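Long-range contacts in type I modular polyketide synthase (Streptomyces albus subsp. albus, PDB 6IYR), which probably transfers an acyl building block such as malonyl from coenzyme A to the carrier protein of module 8 of the salinomycin polyketide synthase: residues A[285-289]-A[406-410]; A[259-263]-A[310-314]; A[33-37]-A[146-152]. All coordinates share one frame; numbering follows the deposited sequence.

How the contacts relate
Contacts 1 and 2 belong to one region, contact 3 to another. Contacts 1 and 2 reach the same mixed sheet, in which strands 313-316, 257-261, 289-294 and 279-286 form the sheet of the ferredoxin-like small subdomain of acyltransferases. Contact 2 pairs edge strand 313-316 with 257-261; contact 1 sets the tip of the 279-286/289-294 hairpin on helix 404-414. Their centres lie about 13 Å apart, and Q288 O touches A262 CB at 3.7 Å. N285 of contact 1 also bonds to H219, within the GHSQG sequence that probably forms the nucleophile elbow. Contact 3, where the start of the modelled chain meets 146-152, lies across the molecule, about 33 Å from contact 1 and 40 Å from contact 2 between centres.

Contact 1 (A[285-289]-A[406-410]); sequences NGPQS and GVQET
The side chains of P287 and E409 run antiparallel alongside each other where the tip of a beta hairpin, the turn between strands 279-286 and 289-294 of the ferredoxin-like subdomain, meets helix 404-414. With chi1 at -178° the CG of E409 points away from the backbone N and the chain stays extended, carrying the carboxylate off the helix to the turn. Its aliphatic part lies beside the proline ring, with E409 CG 3.7 Å from P287 CD. At the far end E409 OE1 takes the backbone N-H of Q288 at 2.9 Å, a moderately straight bond (154°) that arrives from above the carboxylate plane, 59° out of it. The turn it grips is already knit by backbone bonds: N285 and G286 both face S289 in a classic beta bulge, and S289 N reaches G286 O at 3.1 Å. G286 and G406 bring the two backbones close, their CA atoms 4.9 Å apart. The amide of N285 leads away from the helix, and its OD1 bonds to H219 NE2. Helix 379-388 packs on both partners, through E380 on P287 and V383 on T410. E409 OE1 also lies 3.1 Å from S289 CB.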
loop_
_atom_site.group_PDB
_atom_site.type_symbol
_atom_site.label_atom_id
_atom_site.label_comp_id
_atom_site.label_asym_id
_atom_site.label_seq_id
_atom_site.Cartn_x
_atom_site.Cartn_y
_atom_site.Cartn_z
ATOM N N ASN A 285 -12.222 -3.623 8.342
ATOM C CA ASN A 285 -11.420 -2.648 7.638
ATOM C C ASN A 285 -11.767 -1.192 7.926
ATOM O O ASN A 285 -11.017 -0.314 7.554
ATOM C CB ASN A 285 -11.493 -2.916 6.165
ATOM C CG ASN A 285 -10.985 -4.288 5.832
ATOM O OD1 ASN A 285 -10.161 -4.825 6.538
ATOM N ND2 ASN A 285 -11.599 -4.921 4.877
ATOM N N GLY A 286 -12.898 -0.953 8.590
ATOM C CA GLY A 286 -13.355 0.397 8.915
ATOM C C GLY A 286 -14.626 0.286 9.736
ATOM O O GLY A 286 -15.200 -0.784 9.826
ATOM N N PRO A 287 -15.052 1.370 10.376
ATOM C CA PRO A 287 -16.234 1.292 11.239
ATOM C C PRO A 287 -17.513 0.807 10.536
ATOM O O PRO A 287 -18.428 0.351 11.204
ATOM C CB PRO A 287 -16.414 2.744 11.731
ATOM C CG PRO A 287 -15.649 3.588 10.776
ATOM C CD PRO A 287 -14.539 2.744 10.241
ATOM N N GLN A 288 -17.582 0.907 9.213
ATOM C CA GLN A 288 -18.732 0.373 8.449
ATOM C C GLN A 288 -18.297 -0.487 7.275
ATOM O O GLN A 288 -18.938 -0.503 6.222
ATOM C CB GLN A 288 -19.576 1.519 7.918
ATOM C CG GLN A 288 -20.254 2.317 9.009
ATOM C CD GLN A 288 -21.627 1.783 9.337
ATOM O OE1 GLN A 288 -21.932 1.505 10.496
ATOM N NE2 GLN A 288 -22.456 1.603 8.311
ATOM N N SER A 289 -17.238 -1.258 7.484
ATOM C CA SER A 289 -16.603 -1.899 6.391
ATOM C C SER A 289 -15.936 -3.211 6.824
ATOM O O SER A 289 -14.944 -3.202 7.556
ATOM C CB SER A 289 -15.641 -0.869 5.800
ATOM O OG SER A 289 -14.902 -1.450 4.784
ATOM N N GLY A 406 -10.847 2.331 3.452
ATOM C CA GLY A 406 -11.094 1.924 4.831
ATOM C C GLY A 406 -10.309 2.740 5.846
ATOM O O GLY A 406 -10.811 3.072 6.920
ATOM N N VAL A 407 -9.079 3.098 5.507
ATOM C CA VAL A 407 -8.337 4.020 6.402
ATOM C C VAL A 407 -9.074 5.362 6.479
ATOM O O VAL A 407 -9.314 5.904 7.564
ATOM C CB VAL A 407 -6.886 4.225 5.932
ATOM C CG1 VAL A 407 -6.136 5.235 6.832
ATOM C CG2 VAL A 407 -6.152 2.891 5.867
ATOM N N GLN A 408 -9.503 5.866 5.323
ATOM C CA GLN A 408 -10.175 7.165 5.274
ATOM C C GLN A 408 -11.474 7.159 6.061
ATOM O O GLN A 408 -11.780 8.114 6.798
ATOM C CB GLN A 408 -10.472 7.542 3.813
ATOM C CG GLN A 408 -11.016 8.957 3.658
ATOM C CD GLN A 408 -10.002 10.015 4.072
ATOM O OE1 GLN A 408 -10.147 10.673 5.112
ATOM N NE2 GLN A 408 -8.921 10.095 3.333
ATOM N N GLU A 409 -12.183 6.035 6.010
ATOM C CA GLU A 409 -13.418 5.884 6.773
ATOM C C GLU A 409 -13.147 5.917 8.277
ATOM O O GLU A 409 -13.931 6.472 9.058
ATOM C CB GLU A 409 -14.107 4.562 6.364
ATOM C CG GLU A 409 -15.442 4.277 7.045
ATOM C CD GLU A 409 -16.099 2.985 6.546
ATOM O OE1 GLU A 409 -15.851 1.888 7.101
ATOM O OE2 GLU A 409 -16.923 3.079 5.629
ATOM N N THR A 410 -12.049 5.309 8.730
ATOM C CA THR A 410 -11.784 5.375 10.161
ATOM C C THR A 410 -11.226 6.727 10.618
ATOM O O THR A 410 -11.627 7.229 11.669
ATOM C CB THR A 410 -10.994 4.194 10.742
ATOM O OG1 THR A 410 -9.776 4.640 11.333
ATOM C CG2 THR A 410 -10.795 3.126 9.769
#

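Contact 2 (A[259-263]-A[310-314]); sequences VSVAE and GVRAR
S260 and R314 form an antiparallel hydrogen-bonded pair at the edge of the sheet of the ferredoxin-like subdomain, and R314 O is gripped twice by one residue. S260 N donates to R314 O at 2.8 Å, nearly along the C=O axis, while S260 OG reaches the same oxygen at 3.2 Å from a more lateral direction. The hydroxyl sits between its own backbone N and carbonyl carbon (chi1 56°), which brings it within reach of R314 O. In return R314 N donates to S260 O at 2.9 Å, within the carbonyl plane. Next along, V261 and A313 make a non-hydrogen-bonded pair, and the ladder closes with A262 N to R312 O at 3.0 Å, the straightest of the backbone bonds (167°). A262 is the centre of an inverse gamma turn. Beyond it the side chain of V311 covers this end: its CG1 meets V261 CG1 at 3.7 Å, and its CG2 lies 4.0 Å from E263 OE1. The V311 and E263 side chains lie nearly perpendicular, and E263 is held by a salt bridge to R271 of helix 265-273. V261 and A313 both pack on C306 of helix 296-308, which ends in a Schellman motif with G310 as C-prime residue, before V311. On the face of S260 and R314, R312 and R314 lie side by side, each guanidinium touched on one face by the other's CG. The two segments are thus joined by backbone bonds plus the S260 hydroxyl, with the arginine side chains contributing no bond between them.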
loop_
_atom_site.group_PDB
_atom_site.type_symbol
_atom_site.label_atom_id
_atom_site.label_comp_id
_atom_site.label_asym_id
_atom_site.label_seq_id
_atom_site.Cartn_x
_atom_site.Cartn_y
_atom_site.Cartn_z
ATOM N N VAL A 259 -17.154 -11.884 0.849
ATOM C CA VAL A 259 -17.984 -10.781 0.480
ATOM C C VAL A 259 -17.759 -9.606 1.428
ATOM O O VAL A 259 -17.596 -9.768 2.654
ATOM C CB VAL A 259 -19.497 -11.142 0.369
ATOM C CG1 VAL A 259 -19.725 -12.522 -0.230
ATOM C CG2 VAL A 259 -20.219 -10.991 1.674
ATOM N N SER A 260 -17.732 -8.417 0.843
ATOM C CA SER A 260 -17.652 -7.179 1.616
ATOM C C SER A 260 -19.045 -6.799 2.055
ATOM O O SER A 260 -20.019 -6.934 1.290
ATOM C CB SER A 260 -17.076 -6.042 0.785
ATOM O OG SER A 260 -17.858 -5.883 -0.378
ATOM N N VAL A 261 -19.144 -6.351 3.295
ATOM C CA VAL A 261 -20.408 -5.935 3.874
ATOM C C VAL A 261 -20.211 -4.597 4.524
ATOM O O VAL A 261 -19.315 -4.425 5.376
ATOM C CB VAL A 261 -20.878 -6.913 4.953
ATOM C CG1 VAL A 261 -22.276 -6.547 5.389
ATOM C CG2 VAL A 261 -20.851 -8.337 4.419
ATOM N N ALA A 262 -21.003 -3.632 4.078
ATOM C CA ALA A 262 -20.882 -2.268 4.555
ATOM C C ALA A 262 -21.677 -2.152 5.821
ATOM O O ALA A 262 -22.709 -1.532 5.826
ATOM C CB ALA A 262 -21.402 -1.262 3.525
ATOM N N GLU A 263 -21.219 -2.798 6.879
ATOM C CA GLU A 263 -21.930 -2.806 8.131
ATOM C C GLU A 263 -20.830 -2.878 9.177
ATOM O O GLU A 263 -19.778 -3.454 8.926
ATOM C CB GLU A 263 -22.811 -4.054 8.186
ATOM C CG GLU A 263 -23.803 -4.121 9.344
ATOM C CD GLU A 263 -24.852 -5.259 9.203
ATOM O OE1 GLU A 263 -26.045 -5.006 9.456
ATOM O OE2 GLU A 263 -24.487 -6.433 8.932
ATOM N N GLY A 310 -31.235 -3.449 3.354
ATOM C CA GLY A 310 -30.633 -2.265 2.785
ATOM C C GLY A 310 -29.131 -2.170 2.975
ATOM O O GLY A 310 -28.560 -1.112 2.772
ATOM N N VAL A 311 -28.466 -3.284 3.270
ATOM C CA VAL A 311 -27.030 -3.245 3.519
ATOM C C VAL A 311 -26.244 -3.703 2.295
ATOM O O VAL A 311 -26.495 -4.758 1.752
ATOM C CB VAL A 311 -26.683 -4.083 4.761
ATOM C CG1 VAL A 311 -25.175 -4.282 4.869
ATOM C CG2 VAL A 311 -27.187 -3.358 5.998
ATOM N N ARG A 312 -25.379 -2.847 1.791
ATOM C CA ARG A 312 -24.649 -3.155 0.576
ATOM C C ARG A 312 -23.637 -4.270 0.813
ATOM O O ARG A 312 -22.808 -4.183 1.704
ATOM C CB ARG A 312 -23.919 -1.922 0.059
ATOM C CG ARG A 312 -23.685 -1.972 -1.446
ATOM C CD ARG A 312 -22.843 -0.809 -1.936
ATOM N NE ARG A 312 -21.471 -1.240 -2.192
ATOM C CZ ARG A 312 -20.938 -1.400 -3.402
ATOM N NH1 ARG A 312 -19.682 -1.813 -3.516
ATOM N NH2 ARG A 312 -21.643 -1.125 -4.497
ATOM N N ALA A 313 -23.774 -5.359 0.070
ATOM C CA ALA A 313 -22.865 -6.482 0.170
ATOM C C ALA A 313 -22.428 -6.846 -1.236
ATOM O O ALA A 313 -23.271 -6.937 -2.125
ATOM C CB ALA A 313 -23.570 -7.654 0.819
ATOM N N ARG A 314 -21.139 -7.122 -1.423
ATOM C CA ARG A 314 -20.595 -7.439 -2.763
ATOM C C ARG A 314 -19.564 -8.529 -2.698
ATOM O O ARG A 314 -18.785 -8.640 -1.734
ATOM C CB ARG A 314 -19.962 -6.206 -3.432
ATOM C CG ARG A 314 -20.943 -5.050 -3.647
ATOM C CD ARG A 314 -21.902 -5.310 -4.824
ATOM N NE ARG A 314 -23.304 -5.039 -4.479
ATOM C CZ ARG A 314 -23.984 -3.951 -4.830
ATOM N NH1 ARG A 314 -25.231 -3.788 -4.427
ATOM N NH2 ARG A 314 -23.438 -3.037 -5.617
#

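Contact 3 (A[33-37]-A[146-152]); sequences PAALT and LLDSSPV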
loop_
_atom_site.group_PDB
_atom_site.type_symbol
_atom_site.label_atom_id
_atom_site.label_comp_id
_atom_site.label_asym_id
_atom_site.label_seq_id
_atom_site.Cartn_x
_atom_site.Cartn_y
_atom_site.Cartn_z
ATOM N N PRO A 33 22.311 5.006 -5.609
ATOM C CA PRO A 33 21.229 4.836 -6.587
ATOM C C PRO A 33 20.057 5.792 -6.349
ATOM O O PRO A 33 19.677 6.050 -5.198
ATOM C CB PRO A 33 20.793 3.383 -6.379
ATOM C CG PRO A 33 21.077 3.114 -4.942
ATOM C CD PRO A 33 22.212 4.018 -4.516
ATOM N N ALA A 34 19.515 6.342 -7.432
ATOM C CA ALA A 34 18.369 7.228 -7.337
ATOM C C ALA A 34 17.139 6.460 -6.854
ATOM O O ALA A 34 16.898 5.309 -7.242
ATOM C CB ALA A 34 18.092 7.870 -8.687
ATOM N N ALA A 35 16.310 7.128 -6.084
ATOM C CA ALA A 35 14.992 6.583 -5.791
ATOM C C ALA A 35 14.138 6.504 -7.061
ATOM O O ALA A 35 13.538 5.458 -7.363
ATOM C CB ALA A 35 14.301 7.440 -4.749
ATOM N N LEU A 36 14.009 7.634 -7.756
ATOM C CA LEU A 36 13.428 7.615 -9.080
ATOM C C LEU A 36 14.306 8.378 -10.039
ATOM O O LEU A 36 14.875 9.416 -9.706
ATOM C CB LEU A 36 12.060 8.283 -9.107
ATOM C CG LEU A 36 10.938 7.587 -8.361
ATOM C CD1 LEU A 36 9.770 8.546 -8.182
ATOM C CD2 LEU A 36 10.516 6.342 -9.122
ATOM N N THR A 37 14.167 8.014 -11.289
ATOM C CA THR A 37 14.856 8.697 -12.330
ATOM C C THR A 37 13.868 8.886 -13.473
ATOM O O THR A 37 13.304 7.920 -13.981
ATOM C CB THR A 37 16.085 7.886 -12.739
ATOM O OG1 THR A 37 17.094 8.778 -13.201
ATOM C CG2 THR A 37 15.728 6.881 -13.814
ATOM N N LEU A 146 8.449 0.729 -13.607
ATOM C CA LEU A 146 9.371 1.254 -12.615
ATOM C C LEU A 146 10.735 0.630 -12.723
ATOM O O LEU A 146 11.719 1.180 -12.262
ATOM C CB LEU A 146 8.831 1.004 -11.223
ATOM C CG LEU A 146 8.286 2.130 -10.384
ATOM C CD1 LEU A 146 8.161 1.585 -8.973
ATOM C CD2 LEU A 146 9.106 3.419 -10.417
ATOM N N LEU A 147 10.769 -0.611 -13.164
ATOM C CA LEU A 147 12.025 -1.271 -13.343
ATOM C C LEU A 147 12.994 -0.336 -14.039
ATOM O O LEU A 147 14.179 -0.357 -13.745
ATOM C CB LEU A 147 11.839 -2.540 -14.161
ATOM C CG LEU A 147 11.805 -3.820 -13.329
ATOM C CD1 LEU A 147 11.551 -3.517 -11.873
ATOM C CD2 LEU A 147 10.788 -4.812 -13.857
ATOM N N ASP A 148 12.498 0.497 -14.948
ATOM C CA ASP A 148 13.404 1.321 -15.760
ATOM C C ASP A 148 13.659 2.683 -15.176
ATOM O O ASP A 148 14.702 3.273 -15.399
ATOM C CB ASP A 148 12.919 1.425 -17.187
ATOM C CG ASP A 148 13.545 0.373 -18.065
ATOM O OD1 ASP A 148 13.485 -0.822 -17.699
ATOM O OD2 ASP A 148 14.210 0.746 -19.052
ATOM N N SER A 149 12.775 3.125 -14.303
ATOM C CA SER A 149 12.858 4.482 -13.804
ATOM C C SER A 149 13.316 4.533 -12.354
ATOM O O SER A 149 13.182 5.575 -11.708
ATOM C CB SER A 149 11.501 5.193 -13.932
ATOM O OG SER A 149 10.574 4.445 -14.685
ATOM N N SER A 150 13.754 3.397 -11.810
ATOM C CA SER A 150 14.091 3.330 -10.402
ATOM C C SER A 150 15.095 2.230 -10.151
ATOM O O SER A 150 14.723 1.055 -10.089
ATOM C CB SER A 150 12.846 3.070 -9.560
ATOM O OG SER A 150 13.213 2.915 -8.203
ATOM N N PRO A 151 16.380 2.595 -10.038
ATOM C CA PRO A 151 17.406 1.649 -9.663
ATOM C C PRO A 151 17.088 0.948 -8.343
ATOM O O PRO A 151 17.366 -0.224 -8.204
ATOM C CB PRO A 151 18.635 2.536 -9.478
ATOM C CG PRO A 151 18.389 3.684 -10.384
ATOM C CD PRO A 151 16.933 3.943 -10.243
ATOM N N VAL A 152 16.507 1.666 -7.394
ATOM C CA VAL A 152 16.186 1.081 -6.087
ATOM C C VAL A 152 15.095 0.005 -6.194
ATOM O O VAL A 152 15.252 -1.112 -5.694
ATOM C CB VAL A 152 15.716 2.169 -5.116
ATOM C CG1 VAL A 152 15.199 1.560 -3.819
ATOM C CG2 VAL A 152 16.854 3.127 -4.846
#
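S150 OG is gripped from two directions: it donates to A35 O at 2.7 Å, the donor tilted 21° from the carbonyl plane, and it accepts from F153 N at the start of helix 151-164. The hydroxyl lies anti to its own backbone N (chi1 176°), which points it both at the N-terminal segment and at the helix it caps. Two residues beyond A35, T37 N donates at 2.7 Å to O of S149, the residue before S150, and L36 CA comes to 3.3 Å from that same oxygen in a CA-H...O contact. T37 CG2 lies alongside this peptide, 3.7 Å from S149 C. The side chains of L36 and L146 lie at a slant, with their CD2 methyls 3.5 Å apart, a tight approach, and L36 also packs on L435 and L438 of helix 431-443. On the other flank V152 CG2 rests close to the carbonyl oxygen of A34. P151 CD lies 3.3 Å from A34 O, and P151 CB 3.9 Å from CB of the poorly ordered P33. L36 pairs in turn with R454, as strands 36-37 and 453-454 run parallel. The N-terminal segment is thus tied to a helix start through an N-cap serine, and to the C-terminal segment through a two-strand parallel sheet.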